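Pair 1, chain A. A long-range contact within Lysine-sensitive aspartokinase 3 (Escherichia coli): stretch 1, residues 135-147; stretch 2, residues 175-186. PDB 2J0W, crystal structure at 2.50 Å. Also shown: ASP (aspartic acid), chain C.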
# COMPACT_ATOMS: atom_id res chain seq x y z
N VAL A 135 23.23 -12.79 -49.46
CA VAL A 135 23.59 -11.99 -48.31
C VAL A 135 24.37 -12.84 -47.33
O VAL A 135 24.05 -14.00 -47.10
CB VAL A 135 22.31 -11.46 -47.59
CG1 VAL A 135 22.71 -10.54 -46.45
CG2 VAL A 135 21.40 -10.73 -48.57
N GLN A 136 25.42 -12.26 -46.77
CA GLN A 136 26.21 -12.97 -45.77
C GLN A 136 25.36 -12.97 -44.51
O GLN A 136 25.36 -12.00 -43.78
CB GLN A 136 27.51 -12.22 -45.49
CG GLN A 136 28.60 -12.47 -46.49
CD GLN A 136 28.92 -13.94 -46.58
OE1 GLN A 136 28.26 -14.69 -47.30
NE2 GLN A 136 29.95 -14.38 -45.82
N ALA A 137 24.62 -14.05 -44.27
CA ALA A 137 23.79 -14.11 -43.07
C ALA A 137 23.96 -15.45 -42.40
O ALA A 137 23.66 -16.48 -43.00
CB ALA A 137 22.31 -13.89 -43.44
N GLN A 138 24.44 -15.45 -41.16
CA GLN A 138 24.60 -16.72 -40.46
C GLN A 138 23.68 -16.90 -39.26
O GLN A 138 23.29 -15.94 -38.59
CB GLN A 138 26.07 -16.91 -40.06
CG GLN A 138 26.69 -15.70 -39.35
CD GLN A 138 28.16 -15.89 -39.11
OE1 GLN A 138 28.59 -16.91 -38.55
NE2 GLN A 138 28.97 -14.89 -39.52
N TRP A 139 23.33 -18.15 -39.01
CA TRP A 139 22.45 -18.54 -37.93
C TRP A 139 23.28 -18.69 -36.66
O TRP A 139 24.42 -19.16 -36.71
CB TRP A 139 21.79 -19.88 -38.29
CG TRP A 139 20.77 -20.37 -37.32
CD1 TRP A 139 19.44 -20.05 -37.28
CD2 TRP A 139 20.98 -21.29 -36.24
NE1 TRP A 139 18.82 -20.71 -36.25
CE2 TRP A 139 19.74 -21.48 -35.59
CE3 TRP A 139 22.11 -21.98 -35.76
CZ2 TRP A 139 19.59 -22.33 -34.49
CZ3 TRP A 139 21.96 -22.82 -34.65
CH2 TRP A 139 20.71 -22.98 -34.03
N PHE A 140 22.72 -18.26 -35.53
CA PHE A 140 23.42 -18.36 -34.24
C PHE A 140 22.46 -18.78 -33.14
O PHE A 140 21.35 -18.28 -33.06
CB PHE A 140 24.04 -17.01 -33.88
CG PHE A 140 24.91 -17.07 -32.66
CD1 PHE A 140 26.16 -17.68 -32.72
CD2 PHE A 140 24.48 -16.55 -31.45
CE1 PHE A 140 26.97 -17.77 -31.59
CE2 PHE A 140 25.29 -16.62 -30.31
CZ PHE A 140 26.54 -17.23 -30.38
N ASP A 141 22.92 -19.69 -32.28
CA ASP A 141 22.12 -20.21 -31.16
C ASP A 141 22.29 -19.38 -29.87
O ASP A 141 23.23 -19.62 -29.10
CB ASP A 141 22.53 -21.66 -30.90
CG ASP A 141 21.64 -22.35 -29.87
OD1 ASP A 141 21.11 -21.68 -28.96
OD2 ASP A 141 21.49 -23.59 -29.98
N VAL A 142 21.39 -18.43 -29.60
CA VAL A 142 21.52 -17.61 -28.40
C VAL A 142 21.84 -18.40 -27.17
O VAL A 142 22.50 -17.89 -26.27
CB VAL A 142 20.27 -16.80 -28.03
CG1 VAL A 142 20.30 -15.44 -28.69
CG2 VAL A 142 19.03 -17.57 -28.38
N ARG A 143 21.38 -19.63 -27.11
CA ARG A 143 21.64 -20.42 -25.92
C ARG A 143 23.12 -20.48 -25.56
O ARG A 143 23.47 -20.68 -24.40
CB ARG A 143 21.04 -21.81 -26.09
CG ARG A 143 19.53 -21.76 -26.15
CD ARG A 143 18.94 -23.12 -26.36
NE ARG A 143 19.28 -23.65 -27.67
CZ ARG A 143 18.87 -24.82 -28.13
NH1 ARG A 143 18.08 -25.60 -27.40
NH2 ARG A 143 19.26 -25.22 -29.33
N LYS A 144 23.99 -20.29 -26.54
CA LYS A 144 25.43 -20.30 -26.26
C LYS A 144 25.79 -19.06 -25.45
O LYS A 144 26.81 -19.03 -24.77
CB LYS A 144 26.25 -20.28 -27.55
CG LYS A 144 26.04 -21.46 -28.47
CD LYS A 144 26.85 -21.27 -29.74
CE LYS A 144 26.46 -22.26 -30.82
NZ LYS A 144 27.02 -21.84 -32.14
N VAL A 145 24.94 -18.04 -25.52
CA VAL A 145 25.21 -16.80 -24.80
C VAL A 145 24.23 -16.39 -23.72
O VAL A 145 24.65 -15.90 -22.67
CB VAL A 145 25.35 -15.65 -25.78
CG1 VAL A 145 24.96 -14.35 -25.12
CG2 VAL A 145 26.80 -15.60 -26.27
N MET A 146 22.94 -16.58 -23.97
CA MET A 146 21.89 -16.20 -23.02
C MET A 146 21.78 -17.10 -21.80
O MET A 146 20.85 -17.91 -21.72
CB MET A 146 20.54 -16.18 -23.76
CG MET A 146 19.37 -15.67 -22.95
SD MET A 146 19.60 -13.96 -22.47
CE MET A 146 19.37 -13.16 -24.00
N ARG A 147 22.71 -16.97 -20.86
CA ARG A 147 22.68 -17.79 -19.64
C ARG A 147 21.65 -17.27 -18.67
O ARG A 147 21.57 -16.07 -18.42
CB ARG A 147 24.02 -17.77 -18.94
CG ARG A 147 24.10 -18.77 -17.79
CD ARG A 147 24.94 -19.95 -18.21
NE ARG A 147 24.53 -20.41 -19.54
CZ ARG A 147 25.34 -21.01 -20.40
NH1 ARG A 147 26.61 -21.23 -20.07
NH2 ARG A 147 24.89 -21.39 -21.59
N ASN A 175 31.31 -9.26 -36.54
CA ASN A 175 32.37 -8.61 -37.30
C ASN A 175 32.39 -9.18 -38.71
O ASN A 175 32.47 -8.45 -39.70
CB ASN A 175 33.72 -8.84 -36.63
CG ASN A 175 33.85 -8.08 -35.32
OD1 ASN A 175 34.69 -8.42 -34.47
ND2 ASN A 175 33.04 -7.03 -35.14
N GLU A 176 32.31 -10.51 -38.80
CA GLU A 176 32.30 -11.22 -40.07
C GLU A 176 31.14 -10.78 -40.95
O GLU A 176 31.32 -10.49 -42.13
CB GLU A 176 32.18 -12.72 -39.87
CG GLU A 176 33.26 -13.36 -39.07
CD GLU A 176 33.00 -14.83 -38.86
OE1 GLU A 176 31.92 -15.17 -38.32
OE2 GLU A 176 33.86 -15.65 -39.25
N GLY A 177 29.95 -10.76 -40.37
CA GLY A 177 28.80 -10.37 -41.16
C GLY A 177 27.52 -10.30 -40.36
O GLY A 177 27.51 -9.88 -39.20
N LEU A 178 26.43 -10.73 -40.98
CA LEU A 178 25.13 -10.69 -40.33
C LEU A 178 24.87 -11.90 -39.47
O LEU A 178 25.34 -13.01 -39.75
CB LEU A 178 24.04 -10.56 -41.38
CG LEU A 178 22.85 -9.74 -40.89
CD1 LEU A 178 23.36 -8.41 -40.34
CD2 LEU A 178 21.87 -9.53 -42.03
N VAL A 179 24.11 -11.69 -38.40
CA VAL A 179 23.80 -12.75 -37.46
C VAL A 179 22.33 -12.79 -37.09
O VAL A 179 21.76 -11.82 -36.61
CB VAL A 179 24.64 -12.60 -36.21
CG1 VAL A 179 24.33 -13.71 -35.22
CG2 VAL A 179 26.11 -12.61 -36.60
N ILE A 180 21.72 -13.94 -37.32
CA ILE A 180 20.32 -14.13 -37.01
C ILE A 180 20.26 -15.12 -35.85
O ILE A 180 20.85 -16.20 -35.91
CB ILE A 180 19.57 -14.69 -38.24
CG1 ILE A 180 19.89 -13.81 -39.44
CG2 ILE A 180 18.07 -14.74 -37.98
CD1 ILE A 180 19.75 -12.34 -39.16
N THR A 181 19.56 -14.73 -34.78
CA THR A 181 19.44 -15.61 -33.63
C THR A 181 18.02 -15.53 -33.06
O THR A 181 17.17 -14.79 -33.57
CB THR A 181 20.50 -15.27 -32.56
OG1 THR A 181 20.46 -16.26 -31.54
CG2 THR A 181 20.26 -13.86 -31.95
N GLN A 182 17.76 -16.28 -31.99
CA GLN A 182 16.42 -16.31 -31.40
C GLN A 182 16.21 -15.66 -30.05
O GLN A 182 17.02 -15.79 -29.14
CB GLN A 182 15.94 -17.76 -31.34
CG GLN A 182 16.97 -18.75 -30.83
CD GLN A 182 18.11 -18.99 -31.80
OE1 GLN A 182 19.24 -19.26 -31.39
NE2 GLN A 182 17.82 -18.91 -33.10
N GLY A 183 15.09 -14.96 -29.90
CA GLY A 183 14.81 -14.35 -28.61
C GLY A 183 13.98 -15.33 -27.81
O GLY A 183 13.69 -16.43 -28.30
N PHE A 184 13.61 -14.96 -26.58
CA PHE A 184 12.76 -15.79 -25.72
C PHE A 184 13.42 -17.00 -25.04
O PHE A 184 12.97 -17.41 -23.95
CB PHE A 184 11.55 -16.25 -26.54
CG PHE A 184 10.62 -17.17 -25.81
CD1 PHE A 184 10.03 -16.77 -24.61
CD2 PHE A 184 10.23 -18.38 -26.38
CE1 PHE A 184 9.04 -17.56 -23.99
CE2 PHE A 184 9.23 -19.19 -25.77
CZ PHE A 184 8.64 -18.77 -24.58
N ILE A 185 14.46 -17.56 -25.64
CA ILE A 185 15.11 -18.73 -25.06
C ILE A 185 16.51 -18.52 -24.49
O ILE A 185 17.22 -17.57 -24.84
CB ILE A 185 15.20 -19.89 -26.06
CG1 ILE A 185 16.17 -19.54 -27.19
CG2 ILE A 185 13.83 -20.18 -26.63
CD1 ILE A 185 16.38 -20.67 -28.18
N GLY A 186 16.90 -19.45 -23.62
CA GLY A 186 18.22 -19.40 -23.01
C GLY A 186 18.60 -20.79 -22.54
O GLY A 186 17.90 -21.76 -22.83
N ASP C . 7.66 -16.73 -28.98
CA ASP C . 7.33 -16.34 -27.61
C ASP C . 5.80 -16.17 -27.56
O ASP C . 5.12 -16.54 -28.55
CB ASP C . 8.11 -15.05 -27.23
CG ASP C . 7.73 -13.75 -27.97
OD1 ASP C . 6.80 -13.80 -28.83
OD2 ASP C . 8.36 -12.66 -27.69
OXT ASP C . 5.28 -15.63 -26.52

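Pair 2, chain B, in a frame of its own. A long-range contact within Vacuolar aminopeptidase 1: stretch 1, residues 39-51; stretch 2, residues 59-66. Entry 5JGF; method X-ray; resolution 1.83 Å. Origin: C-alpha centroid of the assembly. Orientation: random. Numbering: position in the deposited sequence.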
# COMPACT_ATOMS: atom_id res chain seq x y z
N HIS B 39 -22.85 -52.73 -34.34
CA HIS B 39 -24.21 -52.96 -33.85
C HIS B 39 -25.28 -52.60 -34.87
O HIS B 39 -26.42 -52.27 -34.53
CB HIS B 39 -24.40 -52.22 -32.53
CG HIS B 39 -23.69 -52.88 -31.39
ND1 HIS B 39 -24.26 -53.90 -30.65
CD2 HIS B 39 -22.43 -52.73 -30.91
CE1 HIS B 39 -23.38 -54.35 -29.78
NE2 HIS B 39 -22.26 -53.66 -29.91
N ASN B 40 -24.89 -52.66 -36.14
CA ASN B 40 -25.78 -52.42 -37.25
C ASN B 40 -26.42 -51.05 -37.41
O ASN B 40 -27.57 -50.94 -37.86
CB ASN B 40 -26.85 -53.51 -37.27
CG ASN B 40 -26.25 -54.90 -37.26
OD1 ASN B 40 -26.39 -55.65 -36.29
ND2 ASN B 40 -25.56 -55.25 -38.34
N PHE B 41 -25.70 -49.99 -37.04
CA PHE B 41 -26.21 -48.64 -37.23
C PHE B 41 -25.61 -48.25 -38.58
O PHE B 41 -24.42 -48.45 -38.82
CB PHE B 41 -25.70 -47.68 -36.15
CG PHE B 41 -26.50 -47.71 -34.87
CD1 PHE B 41 -26.45 -48.81 -34.03
CD2 PHE B 41 -27.29 -46.62 -34.51
CE1 PHE B 41 -27.17 -48.83 -32.83
CE2 PHE B 41 -28.02 -46.63 -33.32
CZ PHE B 41 -27.96 -47.73 -32.48
N LYS B 42 -26.44 -47.71 -39.47
CA LYS B 42 -25.98 -47.32 -40.79
C LYS B 42 -25.43 -45.90 -40.84
O LYS B 42 -26.11 -44.96 -40.42
CB LYS B 42 -27.13 -47.47 -41.79
CG LYS B 42 -26.84 -47.00 -43.20
CD LYS B 42 -28.11 -47.09 -44.04
CE LYS B 42 -27.92 -46.55 -45.44
NZ LYS B 42 -29.22 -46.51 -46.17
N TYR B 43 -24.21 -45.74 -41.34
CA TYR B 43 -23.61 -44.42 -41.44
C TYR B 43 -24.19 -43.62 -42.59
O TYR B 43 -24.33 -44.13 -43.71
CB TYR B 43 -22.10 -44.52 -41.63
CG TYR B 43 -21.46 -43.19 -41.96
CD1 TYR B 43 -21.18 -42.83 -43.27
CD2 TYR B 43 -21.18 -42.26 -40.95
CE1 TYR B 43 -20.64 -41.57 -43.58
CE2 TYR B 43 -20.64 -41.01 -41.24
CZ TYR B 43 -20.37 -40.68 -42.56
OH TYR B 43 -19.84 -39.44 -42.85
N LEU B 44 -24.54 -42.37 -42.31
CA LEU B 44 -25.09 -41.46 -43.31
C LEU B 44 -24.21 -40.23 -43.41
O LEU B 44 -23.88 -39.61 -42.39
CB LEU B 44 -26.50 -41.03 -42.92
CG LEU B 44 -27.57 -42.12 -42.73
CD1 LEU B 44 -28.88 -41.45 -42.33
CD2 LEU B 44 -27.74 -42.91 -44.02
N SER B 45 -23.82 -39.86 -44.62
CA SER B 45 -22.98 -38.69 -44.82
C SER B 45 -23.82 -37.42 -44.83
O SER B 45 -24.87 -37.37 -45.46
CB SER B 45 -22.22 -38.79 -46.15
OG SER B 45 -21.52 -37.60 -46.41
N GLU B 46 -23.34 -36.39 -44.14
CA GLU B 46 -24.04 -35.11 -44.09
C GLU B 46 -24.09 -34.44 -45.46
O GLU B 46 -24.99 -33.65 -45.73
CB GLU B 46 -23.33 -34.14 -43.15
CG GLU B 46 -23.75 -34.19 -41.71
CD GLU B 46 -23.40 -32.89 -41.01
OE1 GLU B 46 -22.22 -32.48 -41.06
OE2 GLU B 46 -24.31 -32.28 -40.41
N LYS B 47 -23.12 -34.76 -46.30
CA LYS B 47 -23.02 -34.16 -47.63
C LYS B 47 -23.99 -34.66 -48.69
O LYS B 47 -24.01 -34.15 -49.80
CB LYS B 47 -21.59 -34.29 -48.14
CG LYS B 47 -20.59 -33.42 -47.39
CD LYS B 47 -19.17 -33.64 -47.90
CE LYS B 47 -18.21 -32.63 -47.30
NZ LYS B 47 -18.24 -32.67 -45.81
N SER B 48 -24.79 -35.67 -48.35
CA SER B 48 -25.77 -36.20 -49.29
C SER B 48 -27.17 -36.13 -48.68
O SER B 48 -27.32 -36.23 -47.46
CB SER B 48 -25.45 -37.66 -49.63
OG SER B 48 -24.19 -37.76 -50.27
N ASN B 49 -28.18 -35.96 -49.52
CA ASN B 49 -29.55 -35.90 -49.03
C ASN B 49 -29.96 -37.28 -48.52
O ASN B 49 -29.64 -38.29 -49.14
CB ASN B 49 -30.49 -35.43 -50.15
CG ASN B 49 -31.94 -35.48 -49.74
OD1 ASN B 49 -32.55 -36.54 -49.74
ND2 ASN B 49 -32.50 -34.33 -49.38
N TRP B 50 -30.66 -37.31 -47.39
CA TRP B 50 -31.06 -38.58 -46.79
C TRP B 50 -32.41 -39.15 -47.24
O TRP B 50 -32.82 -40.21 -46.77
CB TRP B 50 -31.07 -38.45 -45.27
CG TRP B 50 -29.73 -38.12 -44.67
CD1 TRP B 50 -28.52 -38.11 -45.30
CD2 TRP B 50 -29.46 -37.81 -43.29
NE1 TRP B 50 -27.51 -37.81 -44.41
CE2 TRP B 50 -28.06 -37.62 -43.17
CE3 TRP B 50 -30.27 -37.67 -42.16
CZ2 TRP B 50 -27.46 -37.31 -41.95
CZ3 TRP B 50 -29.66 -37.36 -40.94
CH2 TRP B 50 -28.27 -37.18 -40.85
N GLN B 51 -33.08 -38.46 -48.16
CA GLN B 51 -34.39 -38.91 -48.62
C GLN B 51 -34.39 -40.38 -49.06
O GLN B 51 -35.32 -41.11 -48.75
CB GLN B 51 -34.88 -38.03 -49.78
CG GLN B 51 -36.39 -38.07 -50.00
CD GLN B 51 -37.16 -37.43 -48.86
OE1 GLN B 51 -36.90 -36.29 -48.47
NE2 GLN B 51 -38.14 -38.17 -48.33
N GLY B 59 -35.19 -46.99 -38.77
CA GLY B 59 -33.97 -47.77 -38.64
C GLY B 59 -32.96 -47.18 -37.68
O GLY B 59 -33.26 -46.26 -36.92
N LYS B 60 -31.75 -47.72 -37.72
CA LYS B 60 -30.65 -47.27 -36.87
C LYS B 60 -29.58 -46.62 -37.72
O LYS B 60 -29.03 -47.25 -38.63
CB LYS B 60 -30.08 -48.47 -36.11
CG LYS B 60 -31.10 -49.16 -35.22
CD LYS B 60 -30.56 -50.46 -34.65
CE LYS B 60 -31.64 -51.20 -33.86
NZ LYS B 60 -31.18 -52.55 -33.44
N PHE B 61 -29.27 -45.36 -37.44
CA PHE B 61 -28.27 -44.64 -38.21
C PHE B 61 -27.39 -43.75 -37.33
O PHE B 61 -27.59 -43.62 -36.13
CB PHE B 61 -28.93 -43.73 -39.25
CG PHE B 61 -30.10 -44.34 -39.96
CD1 PHE B 61 -31.36 -44.38 -39.36
CD2 PHE B 61 -29.96 -44.87 -41.24
CE1 PHE B 61 -32.45 -44.94 -40.02
CE2 PHE B 61 -31.05 -45.43 -41.91
CZ PHE B 61 -32.29 -45.46 -41.30
N TYR B 62 -26.40 -43.13 -37.98
CA TYR B 62 -25.53 -42.18 -37.31
C TYR B 62 -24.80 -41.40 -38.38
O TYR B 62 -24.64 -41.87 -39.51
CB TYR B 62 -24.53 -42.87 -36.37
CG TYR B 62 -23.35 -43.57 -37.02
CD1 TYR B 62 -23.46 -44.87 -37.51
CD2 TYR B 62 -22.11 -42.93 -37.12
CE1 TYR B 62 -22.37 -45.52 -38.08
CE2 TYR B 62 -21.01 -43.57 -37.68
CZ TYR B 62 -21.15 -44.87 -38.16
OH TYR B 62 -20.06 -45.50 -38.70
N THR B 63 -24.39 -40.18 -38.04
CA THR B 63 -23.66 -39.34 -38.97
C THR B 63 -22.55 -38.65 -38.19
O THR B 63 -22.58 -38.63 -36.95
CB THR B 63 -24.58 -38.29 -39.64
OG1 THR B 63 -23.85 -37.61 -40.67
CG2 THR B 63 -25.07 -37.26 -38.61
N ILE B 64 -21.58 -38.10 -38.90
CA ILE B 64 -20.47 -37.43 -38.26
C ILE B 64 -20.17 -36.12 -38.96
O ILE B 64 -20.27 -36.03 -40.19
CB ILE B 64 -19.20 -38.32 -38.31
CG1 ILE B 64 -19.48 -39.65 -37.59
CG2 ILE B 64 -18.02 -37.60 -37.65
CD1 ILE B 64 -18.36 -40.65 -37.72
N ARG B 65 -19.81 -35.11 -38.18
CA ARG B 65 -19.47 -33.82 -38.74
C ARG B 65 -18.07 -33.45 -38.25
O ARG B 65 -17.77 -33.58 -37.07
CB ARG B 65 -20.46 -32.75 -38.27
CG ARG B 65 -20.08 -31.34 -38.73
CD ARG B 65 -21.07 -30.30 -38.23
NE ARG B 65 -22.41 -30.50 -38.78
CZ ARG B 65 -23.47 -29.76 -38.47
NH1 ARG B 65 -23.35 -28.75 -37.60
NH2 ARG B 65 -24.64 -30.01 -39.03
N ASN B 66 -17.21 -33.03 -39.18
CA ASN B 66 -15.85 -32.60 -38.85
C ASN B 66 -15.00 -33.71 -38.23
O ASN B 66 -13.85 -33.47 -37.84
CB ASN B 66 -15.92 -31.41 -37.87
CG ASN B 66 -14.64 -30.61 -37.84
OD1 ASN B 66 -14.24 -30.02 -38.84
ND2 ASN B 66 -13.98 -30.58 -36.68
O HOH W 1 -28.57 -52.61 -32.54
O HOH W 2 -20.91 -36.79 -42.64

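The sharpest difference lies where the first stretch turns off the sheet, at the matched positions V142(A) and E46(B). In pair 1 this residue is held through its backbone: V142(A) N donates to Q182(A) OE1 at 2.9 Å, and the valine side chain packs on I185(A), CG2 to CG1 3.7 Å. In pair 2 the side chain itself makes the link, a salt bridge in which E46(B) OE2 lies 2.7 Å from R65(B) NH2, while R65(B) NE donates to E46(B) OE1 at 3.0 Å. The backbone nitrogen of E46(B) instead donates to a water, 2.9 Å from N to O, and that water in turn donates to I64(B) O at 2.6 Å. Q182(A) matches I64(B), whose aliphatic side chain offers no acceptor.

Beneath this contrast the backbones agree: 14 central residues superpose with an RMSD of 0.9 Å. Each pair joins two parallel strand segments, and the bridges Q138(A)–V179(A) and W139(A)–I180(A) correspond to K42(B)–F61(B) and Y43(B)–Y62(B). Three backbone hydrogen bonds recur in the alternating pattern of parallel strands. Q138(A) N to L178(A) O (3.0 Å), I180(A) N to Q138(A) O (2.8 Å) and F140(A) N to I180(A) O (2.8 Å) match K42(B) N to K60(B) O (2.8 Å), Y62(B) N to K42(B) O (3.1 Å) and L44(B) N to Y62(B) O (2.8 Å).

The closest side-chain match is threonine. T181(A) and T63(B) share the t rotamer, and their side-chain centres fall 0.7 Å apart. T181(A) OG1 donates to F140(A) O at 2.7 Å and T63(B) OG1 to L44(B) O at 2.6 Å, so in both pairs a threonine hydroxyl takes the carbonyl two residues beyond the one bonded by I180(A) N or Y62(B) N.

Elsewhere the same spaces are filled differently. A137(A) meets L178(A) only loosely, CB to CB 4.3 Å, whereas F41(B) lays a ring face against K60(B), whose CB sits 3.8 Å from the centroid of the F41(B) ring. At the next bridge, Q138(A) CG lies 4.2 Å from V179(A) CG2, and K42(B) CB lies 3.9 Å from F61(B) CD2. Where pair 1 has W139(A) and I180(A), pair 2 has two tyrosines, with the edge of Y43(B) directed toward the face of Y62(B), ring centroids 5.4 Å apart and planes at 63°. Finally, F140(A) packs through CB on V179(A) CG1 at 3.6 Å; L44(B) and F61(B) reverse the aromatic and aliphatic roles, CD1 of L44(B) lying 3.7 Å from CD2 of F61(B).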